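Local structure of binding component of ABC transporter (Wolinella succinogenes, 3K4U) at residues E[6-11]-E[64-69]; E[51-56]-E[68-73]. The protein probably serves as the solute-binding component of an ABC transporter, with lysine bound in the cleft between its two lobes. One frame throughout, in Å; residues are numbered along the deposited sequence.

How the interactions relate
Both contacts are largely buried and belong to one lobe of the binding protein. Interaction 1 pairs the central strand 6-11 of its parallel sheet with the edge strand 67-68, and runs from a buried core to a partly exposed polar end at Arg8 and Asp66. Interaction 2 sits nearer the centre of the chain, just beyond strands 45-50 and 67-68, in the loops that reach the bound lysine. The two share Ile68 and Ile69 and also meet directly, where Leu11 O is probably hydrogen-bonded to Thr51 N at 2.8 Å. Interaction 1 relies on backbone hydrogen bonds. Interaction 2 joins its segments by apolar and aromatic packing, while Gly71 and Thr73 give polar atoms to the lysine.

Interaction 1: residues E[6-11]-E[64-69]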
ATOM      1  N   GLU E   6       6.416  15.956  40.536  1.00 41.04           N
ATOM      2  CA  GLU E   6       5.825  16.857  39.549  1.00 37.09           C
ATOM      3  C   GLU E   6       6.621  16.852  38.259  1.00 32.81           C
ATOM      4  O   GLU E   6       7.824  16.589  38.264  1.00 33.36           O
ATOM      5  CB  GLU E   6       5.713  18.284  40.091  1.00 37.36           C
ATOM      6  CG  GLU E   6       7.026  18.963  40.485  1.00 35.20           C
ATOM      7  CD  GLU E   6       6.811  20.313  41.213  1.00 38.60           C
ATOM      8  OE1 GLU E   6       5.640  20.696  41.517  1.00 35.18           O
ATOM      9  OE2 GLU E   6       7.830  20.994  41.478  1.00 35.64           O
ATOM     10  N   LEU E   7       5.949  17.134  37.154  1.00 27.41           N
ATOM     11  CA  LEU E   7       6.634  17.273  35.912  1.00 22.77           C
ATOM     12  C   LEU E   7       6.899  18.737  35.663  1.00 20.90           C
ATOM     13  O   LEU E   7       5.973  19.496  35.438  1.00 19.65           O
ATOM     14  CB  LEU E   7       5.803  16.677  34.765  1.00 21.17           C
ATOM     15  CG  LEU E   7       6.419  16.902  33.381  1.00  6.25           C
ATOM     16  CD1 LEU E   7       7.769  16.194  33.285  1.00 19.57           C
ATOM     17  CD2 LEU E   7       5.448  16.517  32.298  1.00 20.34           C
ATOM     18  N   ARG E   8       8.168  19.119  35.642  1.00 21.72           N
ATOM     19  CA  ARG E   8       8.573  20.528  35.463  1.00 23.01           C
ATOM     20  C   ARG E   8       8.920  20.872  34.022  1.00 23.72           C
ATOM     21  O   ARG E   8       9.862  20.313  33.450  1.00 24.60           O
ATOM     22  CB  ARG E   8       9.764  20.831  36.368  1.00 23.78           C
ATOM     23  CG  ARG E   8       9.515  20.418  37.815  1.00 36.09           C
ATOM     24  CD  ARG E   8      10.563  20.962  38.753  1.00 25.67           C
ATOM     25  NE  ARG E   8      11.630  20.001  39.062  1.00 36.88           N
ATOM     26  CZ  ARG E   8      12.886  20.084  38.622  1.00 26.75           C
ATOM     27  NH1 ARG E   8      13.788  19.173  38.978  1.00 36.37           N
ATOM     28  NH2 ARG E   8      13.247  21.087  37.839  1.00 36.27           N
ATOM     29  N   VAL E   9       8.169  21.802  33.437  1.00 23.36           N
ATOM     30  CA  VAL E   9       8.345  22.153  32.029  1.00 22.99           C
ATOM     31  C   VAL E   9       8.763  23.601  31.815  1.00 23.21           C
ATOM     32  O   VAL E   9       8.013  24.537  32.167  1.00 22.74           O
ATOM     33  CB  VAL E   9       7.050  21.966  31.238  1.00 22.70           C
ATOM     34  CG1 VAL E   9       7.329  22.132  29.712  1.00 17.52           C
ATOM     35  CG2 VAL E   9       6.418  20.616  31.540  1.00 17.28           C
ATOM     36  N   GLY E  10       9.928  23.775  31.183  1.00 22.81           N
ATOM     37  CA  GLY E  10      10.416  25.084  30.764  1.00 21.85           C
ATOM     38  C   GLY E  10       9.841  25.526  29.432  1.00 22.04           C
ATOM     39  O   GLY E  10       9.724  24.720  28.500  1.00 22.41           O
ATOM     40  N   LEU E  11       9.477  26.810  29.350  1.00 22.02           N
ATOM     41  CA  LEU E  11       8.924  27.404  28.146  1.00 22.55           C
ATOM     42  C   LEU E  11       8.993  28.898  28.217  1.00 23.77           C
ATOM     43  O   LEU E  11       9.143  29.458  29.293  1.00 24.49           O
ATOM     44  CB  LEU E  11       7.484  26.958  27.862  1.00 22.71           C
ATOM     45  CG  LEU E  11       6.384  26.714  28.883  1.00 19.69           C
ATOM     46  CD1 LEU E  11       6.368  27.790  29.975  1.00 22.91           C
ATOM     47  CD2 LEU E  11       5.053  26.674  28.178  1.00 22.13           C
ATOM     48  N   LYS E  64      17.121  22.554  36.313  1.00 23.57           N
ATOM     49  CA  LYS E  64      15.996  23.452  36.600  1.00 22.81           C
ATOM     50  C   LYS E  64      14.642  22.881  36.127  1.00 22.01           C
ATOM     51  O   LYS E  64      13.620  23.196  36.727  1.00 20.48           O
ATOM     52  CB  LYS E  64      16.214  24.815  35.950  1.00 23.30           C
ATOM     53  CG  LYS E  64      17.183  25.765  36.686  1.00 29.78           C
ATOM     54  CD  LYS E  64      17.954  26.573  35.647  1.00 23.86           C
ATOM     55  CE  LYS E  64      18.660  27.774  36.208  1.00 29.80           C
ATOM     56  NZ  LYS E  64      19.366  27.440  37.457  1.00 24.98           N
ATOM     57  N   PHE E  65      14.629  22.082  35.035  1.00 21.99           N
ATOM     58  CA  PHE E  65      13.406  21.347  34.621  1.00 20.52           C
ATOM     59  C   PHE E  65      13.618  19.992  33.942  1.00 20.23           C
ATOM     60  O   PHE E  65      14.731  19.556  33.765  1.00 20.06           O
ATOM     61  CB  PHE E  65      12.431  22.221  33.861  1.00 20.60           C
ATOM     62  CG  PHE E  65      13.064  23.329  33.099  1.00 11.94           C
ATOM     63  CD1 PHE E  65      13.361  23.181  31.761  1.00 21.63           C
ATOM     64  CD2 PHE E  65      13.306  24.541  33.698  1.00 21.31           C
ATOM     65  CE1 PHE E  65      13.933  24.227  31.026  1.00 12.98           C
ATOM     66  CE2 PHE E  65      13.876  25.578  32.996  1.00 12.83           C
ATOM     67  CZ  PHE E  65      14.190  25.421  31.645  1.00 22.20           C
ATOM     68  N   ASP E  66      12.536  19.318  33.576  1.00 21.07           N
ATOM     69  CA  ASP E  66      12.614  17.949  33.077  1.00 21.32           C
ATOM     70  C   ASP E  66      12.571  17.831  31.548  1.00 20.62           C
ATOM     71  O   ASP E  66      13.197  16.935  30.964  1.00 20.18           O
ATOM     72  CB  ASP E  66      11.549  17.105  33.756  1.00 22.52           C
ATOM     73  CG  ASP E  66      11.680  17.143  35.280  1.00 48.06           C
ATOM     74  OD1 ASP E  66      12.838  17.106  35.756  1.00 24.36           O
ATOM     75  OD2 ASP E  66      10.653  17.231  36.009  1.00 23.68           O
ATOM     76  N   ILE E  67      11.875  18.774  30.917  1.00 19.82           N
ATOM     77  CA  ILE E  67      11.556  18.736  29.490  1.00 18.38           C
ATOM     78  C   ILE E  67      11.277  20.171  29.022  1.00 19.54           C
ATOM     79  O   ILE E  67      10.905  21.018  29.831  1.00 20.47           O
ATOM     80  CB  ILE E  67      10.312  17.827  29.278  1.00 16.66           C
ATOM     81  CG1 ILE E  67       9.984  17.595  27.782  1.00 10.90           C
ATOM     82  CG2 ILE E  67       9.140  18.376  30.035  1.00 10.17           C
ATOM     83  CD1 ILE E  67       9.072  16.433  27.498  1.00 12.72           C
ATOM     84  N   ILE E  68      11.500  20.456  27.736  1.00 19.81           N
ATOM     85  CA  ILE E  68      11.227  21.772  27.136  1.00 19.25           C
ATOM     86  C   ILE E  68      10.092  21.606  26.142  1.00 20.72           C
ATOM     87  O   ILE E  68      10.240  20.934  25.134  1.00 21.94           O
ATOM     88  CB  ILE E  68      12.430  22.251  26.305  1.00 18.42           C
ATOM     89  CG1 ILE E  68      13.619  22.656  27.185  1.00 10.63           C
ATOM     90  CG2 ILE E  68      12.059  23.425  25.385  1.00  9.44           C
ATOM     91  CD1 ILE E  68      14.779  23.200  26.345  1.00 17.00           C
ATOM     92  N   ILE E  69       8.950  22.210  26.390  1.00 21.03           N
ATOM     93  CA  ILE E  69       7.883  22.134  25.417  1.00 20.64           C
ATOM     94  C   ILE E  69       7.554  23.570  25.064  1.00 21.37           C
ATOM     95  O   ILE E  69       6.642  24.169  25.608  1.00 22.69           O
ATOM     96  CB  ILE E  69       6.678  21.358  25.949  1.00 20.66           C
ATOM     97  CG1 ILE E  69       7.119  20.020  26.513  1.00 22.74           C
ATOM     98  CG2 ILE E  69       5.672  21.060  24.852  1.00 22.28           C
ATOM     99  CD1 ILE E  69       6.009  19.317  27.277  1.00 20.55           C
TER
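Arg8 and Asp66 meet at the polar end of a parallel strand pairing. The backbone of Arg8 is held twice by this one aspartate. Arg8 N donates to Asp66 OD2 at 3.1 Å, and the bond is nearly straight (170°). The N-H reaches the oxygen on its anti side, 34° out of the carboxylate plane. In return Asp66 N donates to Arg8 O at 2.9 Å. The Asp66 CG sits beside its own backbone N, anti to the carbonyl carbon (chi1 -57°), which brings the carboxylate to Arg8. The other oxygen, OD1, lies over a face of the guanidinium, 3.9 Å from Arg8 NH1. This is a long salt bridge of charges alone, as no N-H points at the oxygen. The guanidinium has a firmer partner in Glu63 O, which takes a hydrogen bond from Arg8 NH2.

Further along, Gly10 N donates to Ile67 O at 3.2 Å. Gly10 O receives a weak bond from Ile69 N. Val9 faces the opposite way with its polar backbone atoms and pairs with Lys47 and Val49 of strand 45-50. Strand 6-11 is thus the middle of a three-stranded parallel sheet.

Side chains pack on both faces. Val9 and Ile67 lie side by side, with Val9 CG2 3.8 Å from Ile67 CG2. Val9 CG1 meets Ile69 CG1, and Met38 of helix 30-41 touches both isoleucines. On the other face the Phe65 ring lies flat against Gly10, whose CA sits 3.6 Å above the ring centroid in a CH-pi contact.

The chemistry implies that a carboxylate takes the place of a backbone carbonyl where the regular ladder gives out, while the attraction between the two charges probably adds little directional hold.

Interaction 2: residues E[51-56]-E[68-73]; sequences TSWDGL and IISGMT. With LYS (lysine), chain K.
Trp53 turns the edge of its indole to Ser70, where CZ3 lies 3.8 Å from Ser70 O, close to the ring plane. Its CH2 also meets CB of Met72, here a selenomethionine. Together the two loops form one wall of the lysine pocket in a periplasmic-binding-protein fold. CG of Trp53 is anti to the backbone N (chi1 -179°), and the ring is carried out to the ligand. One face lies over CD of the lysine side chain, 3.4 Å from Trp53 CZ3. An alanine in place of Trp53 would probably leave this part of the aliphatic chain without its aromatic cover and open a gap beside Ser70.

The 68-73 loop holds the alpha-amino and carboxylate end of the ligand. The lysine N donates to Gly71 O at 3.2 Å and to Thr73 OG1, while Thr73 N donates to the lysine O at 3.1 Å. Gly71 has a positive phi (63°), which favours glycine.

Further out, Ser125 OG is hydrogen-bonded to Thr73 OG1. Ser70 OG is bonded to Glu12 N, which helps to hold the serine side chain beside the indole. Behind it, Leu56 CD1 packs on Ser70 CB, and Leu56 CB lies 3.7 Å from Ile68 CD1.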
ATOM      1  N   THR E  51      10.826  30.674  31.234  1.00 19.85           N
ATOM      2  CA  THR E  51      12.281  30.866  31.157  1.00 19.39           C
ATOM      3  C   THR E  51      12.469  31.711  29.944  1.00 18.85           C
ATOM      4  O   THR E  51      11.636  31.674  29.082  1.00 19.57           O
ATOM      5  CB  THR E  51      12.986  29.505  30.965  1.00 19.84           C
ATOM      6  OG1 THR E  51      12.448  28.564  31.916  1.00  9.10           O
ATOM      7  CG2 THR E  51      14.550  29.596  31.118  1.00  7.63           C
ATOM      8  N   SER E  52      13.511  32.521  29.888  1.00 18.69           N
ATOM      9  CA  SER E  52      13.768  33.292  28.683  1.00 19.07           C
ATOM     10  C   SER E  52      14.476  32.317  27.768  1.00 20.61           C
ATOM     11  O   SER E  52      14.951  31.287  28.245  1.00 20.80           O
ATOM     12  CB  SER E  52      14.619  34.538  28.956  1.00 17.57           C
ATOM     13  OG  SER E  52      15.924  34.155  29.311  1.00 24.89           O
ATOM     14  N   TRP E  53      14.546  32.644  26.478  1.00 21.31           N
ATOM     15  CA  TRP E  53      14.843  31.658  25.447  1.00 22.38           C
ATOM     16  C   TRP E  53      16.270  31.096  25.533  1.00 22.78           C
ATOM     17  O   TRP E  53      16.494  29.881  25.365  1.00 23.36           O
ATOM     18  CB  TRP E  53      14.559  32.222  24.042  1.00 23.11           C
ATOM     19  CG  TRP E  53      14.827  31.226  23.024  1.00 24.02           C
ATOM     20  CD1 TRP E  53      15.974  31.078  22.300  1.00 23.76           C
ATOM     21  CD2 TRP E  53      13.963  30.149  22.646  1.00 24.20           C
ATOM     22  NE1 TRP E  53      15.867  29.980  21.480  1.00 24.52           N
ATOM     23  CE2 TRP E  53      14.643  29.398  21.667  1.00 23.38           C
ATOM     24  CE3 TRP E  53      12.673  29.756  23.032  1.00 23.78           C
ATOM     25  CZ2 TRP E  53      14.086  28.266  21.069  1.00 24.88           C
ATOM     26  CZ3 TRP E  53      12.116  28.618  22.448  1.00 24.80           C
ATOM     27  CH2 TRP E  53      12.823  27.892  21.463  1.00 23.79           C
ATOM     28  N   ASP E  54      17.229  31.965  25.813  1.00 21.84           N
ATOM     29  CA  ASP E  54      18.619  31.568  25.807  1.00 21.76           C
ATOM     30  C   ASP E  54      18.960  30.766  27.044  1.00 21.09           C
ATOM     31  O   ASP E  54      20.121  30.366  27.232  1.00 20.83           O
ATOM     32  CB  ASP E  54      19.519  32.796  25.676  1.00 24.31           C
ATOM     33  CG  ASP E  54      19.374  33.793  26.844  1.00 53.21           C
ATOM     34  OD1 ASP E  54      20.416  34.392  27.205  1.00 27.30           O
ATOM     35  OD2 ASP E  54      18.259  34.008  27.398  1.00 26.21           O
ATOM     36  N   GLY E  55      17.943  30.535  27.890  1.00 19.83           N
ATOM     37  CA  GLY E  55      18.103  29.852  29.180  1.00 17.45           C
ATOM     38  C   GLY E  55      17.314  28.552  29.239  1.00 16.01           C
ATOM     39  O   GLY E  55      17.390  27.810  30.192  1.00 16.42           O
ATOM     40  N   LEU E  56      16.559  28.245  28.207  1.00 15.50           N
ATOM     41  CA  LEU E  56      15.867  26.937  28.141  1.00 14.86           C
ATOM     42  C   LEU E  56      16.800  25.736  28.132  1.00 15.57           C
ATOM     43  O   LEU E  56      16.683  24.861  28.986  1.00 15.99           O
ATOM     44  CB  LEU E  56      14.952  26.863  26.940  1.00 13.13           C
ATOM     45  CG  LEU E  56      13.674  27.684  27.041  1.00  5.50           C
ATOM     46  CD1 LEU E  56      12.967  27.605  25.699  1.00 13.59           C
ATOM     47  CD2 LEU E  56      12.733  27.188  28.109  1.00 13.09           C
ATOM     48  N   ILE E  68      11.500  20.456  27.736  1.00 19.81           N
ATOM     49  CA  ILE E  68      11.227  21.772  27.136  1.00 19.25           C
ATOM     50  C   ILE E  68      10.092  21.606  26.142  1.00 20.72           C
ATOM     51  O   ILE E  68      10.240  20.934  25.134  1.00 21.94           O
ATOM     52  CB  ILE E  68      12.430  22.251  26.305  1.00 18.42           C
ATOM     53  CG1 ILE E  68      13.619  22.656  27.185  1.00 10.63           C
ATOM     54  CG2 ILE E  68      12.059  23.425  25.385  1.00  9.44           C
ATOM     55  CD1 ILE E  68      14.779  23.200  26.345  1.00 17.00           C
ATOM     56  N   ILE E  69       8.950  22.210  26.390  1.00 21.03           N
ATOM     57  CA  ILE E  69       7.883  22.134  25.417  1.00 20.64           C
ATOM     58  C   ILE E  69       7.554  23.570  25.064  1.00 21.37           C
ATOM     59  O   ILE E  69       6.642  24.169  25.608  1.00 22.69           O
ATOM     60  CB  ILE E  69       6.678  21.358  25.949  1.00 20.66           C
ATOM     61  CG1 ILE E  69       7.119  20.020  26.513  1.00 22.74           C
ATOM     62  CG2 ILE E  69       5.672  21.060  24.852  1.00 22.28           C
ATOM     63  CD1 ILE E  69       6.009  19.317  27.277  1.00 20.55           C
ATOM     64  N   SER E  70       8.335  24.108  24.138  1.00 21.06           N
ATOM     65  CA  SER E  70       8.352  25.516  23.808  1.00 19.57           C
ATOM     66  C   SER E  70       8.374  25.713  22.311  1.00 18.93           C
ATOM     67  O   SER E  70       8.859  26.714  21.831  1.00 18.39           O
ATOM     68  CB  SER E  70       9.587  26.165  24.418  1.00 18.90           C
ATOM     69  OG  SER E  70       9.285  27.495  24.810  1.00 33.67           O
ATOM     70  N   GLY E  71       7.883  24.735  21.566  1.00 19.78           N
ATOM     71  CA  GLY E  71       7.820  24.863  20.108  1.00 20.19           C
ATOM     72  C   GLY E  71       9.196  25.000  19.519  1.00 20.57           C
ATOM     73  O   GLY E  71       9.426  25.818  18.677  1.00 21.63           O
HETATM   74  N   MSE E  72      10.112  24.186  19.982  1.00 21.09           N
HETATM   75  CA  MSE E  72      11.494  24.344  19.661  1.00 23.28           C
HETATM   76  C   MSE E  72      11.878  23.467  18.491  1.00 22.66           C
HETATM   77  O   MSE E  72      11.468  22.299  18.406  1.00 22.86           O
HETATM   78  CB  MSE E  72      12.343  24.000  20.884  1.00 26.94           C
HETATM   79  CG  MSE E  72      13.804  23.841  20.567  1.00 26.30           C
HETATM   80 SE   MSE E  72      14.840  23.646  22.195  1.00 33.94          SE
HETATM   81  CE  MSE E  72      13.943  22.011  22.756  1.00 25.99           C
ATOM     82  N   THR E  73      12.658  24.054  17.586  1.00 21.74           N
ATOM     83  CA  THR E  73      13.085  23.420  16.345  1.00 19.94           C
ATOM     84  C   THR E  73      14.109  22.353  16.700  1.00 18.17           C
ATOM     85  O   THR E  73      14.947  22.571  17.562  1.00 17.98           O
ATOM     86  CB  THR E  73      13.710  24.485  15.422  1.00 19.76           C
ATOM     87  OG1 THR E  73      12.664  25.326  14.915  1.00 10.32           O
ATOM     88  CG2 THR E  73      14.503  23.877  14.240  1.00  8.49           C
TER
HETATM   89  N   LYS K 501      10.955  27.438  16.371  1.00 30.74           N
HETATM   90  CA  LYS K 501      11.527  28.610  17.002  1.00 30.80           C
HETATM   91  C   LYS K 501      12.921  28.248  17.461  1.00 30.93           C
HETATM   92  O   LYS K 501      13.159  27.094  17.809  1.00 30.69           O
HETATM   93  CB  LYS K 501      10.684  29.026  18.216  1.00 30.98           C
HETATM   94  CG  LYS K 501      10.846  30.467  18.641  1.00 24.16           C
HETATM   95  CD  LYS K 501      10.722  30.589  20.119  1.00 30.39           C
HETATM   96  CE  LYS K 501      10.518  32.037  20.578  1.00 25.37           C
HETATM   97  NZ  LYS K 501      10.072  32.129  21.992  1.00 30.30           N
HETATM   98  OXT LYS K 501      13.823  29.081  17.501  1.00 31.04           O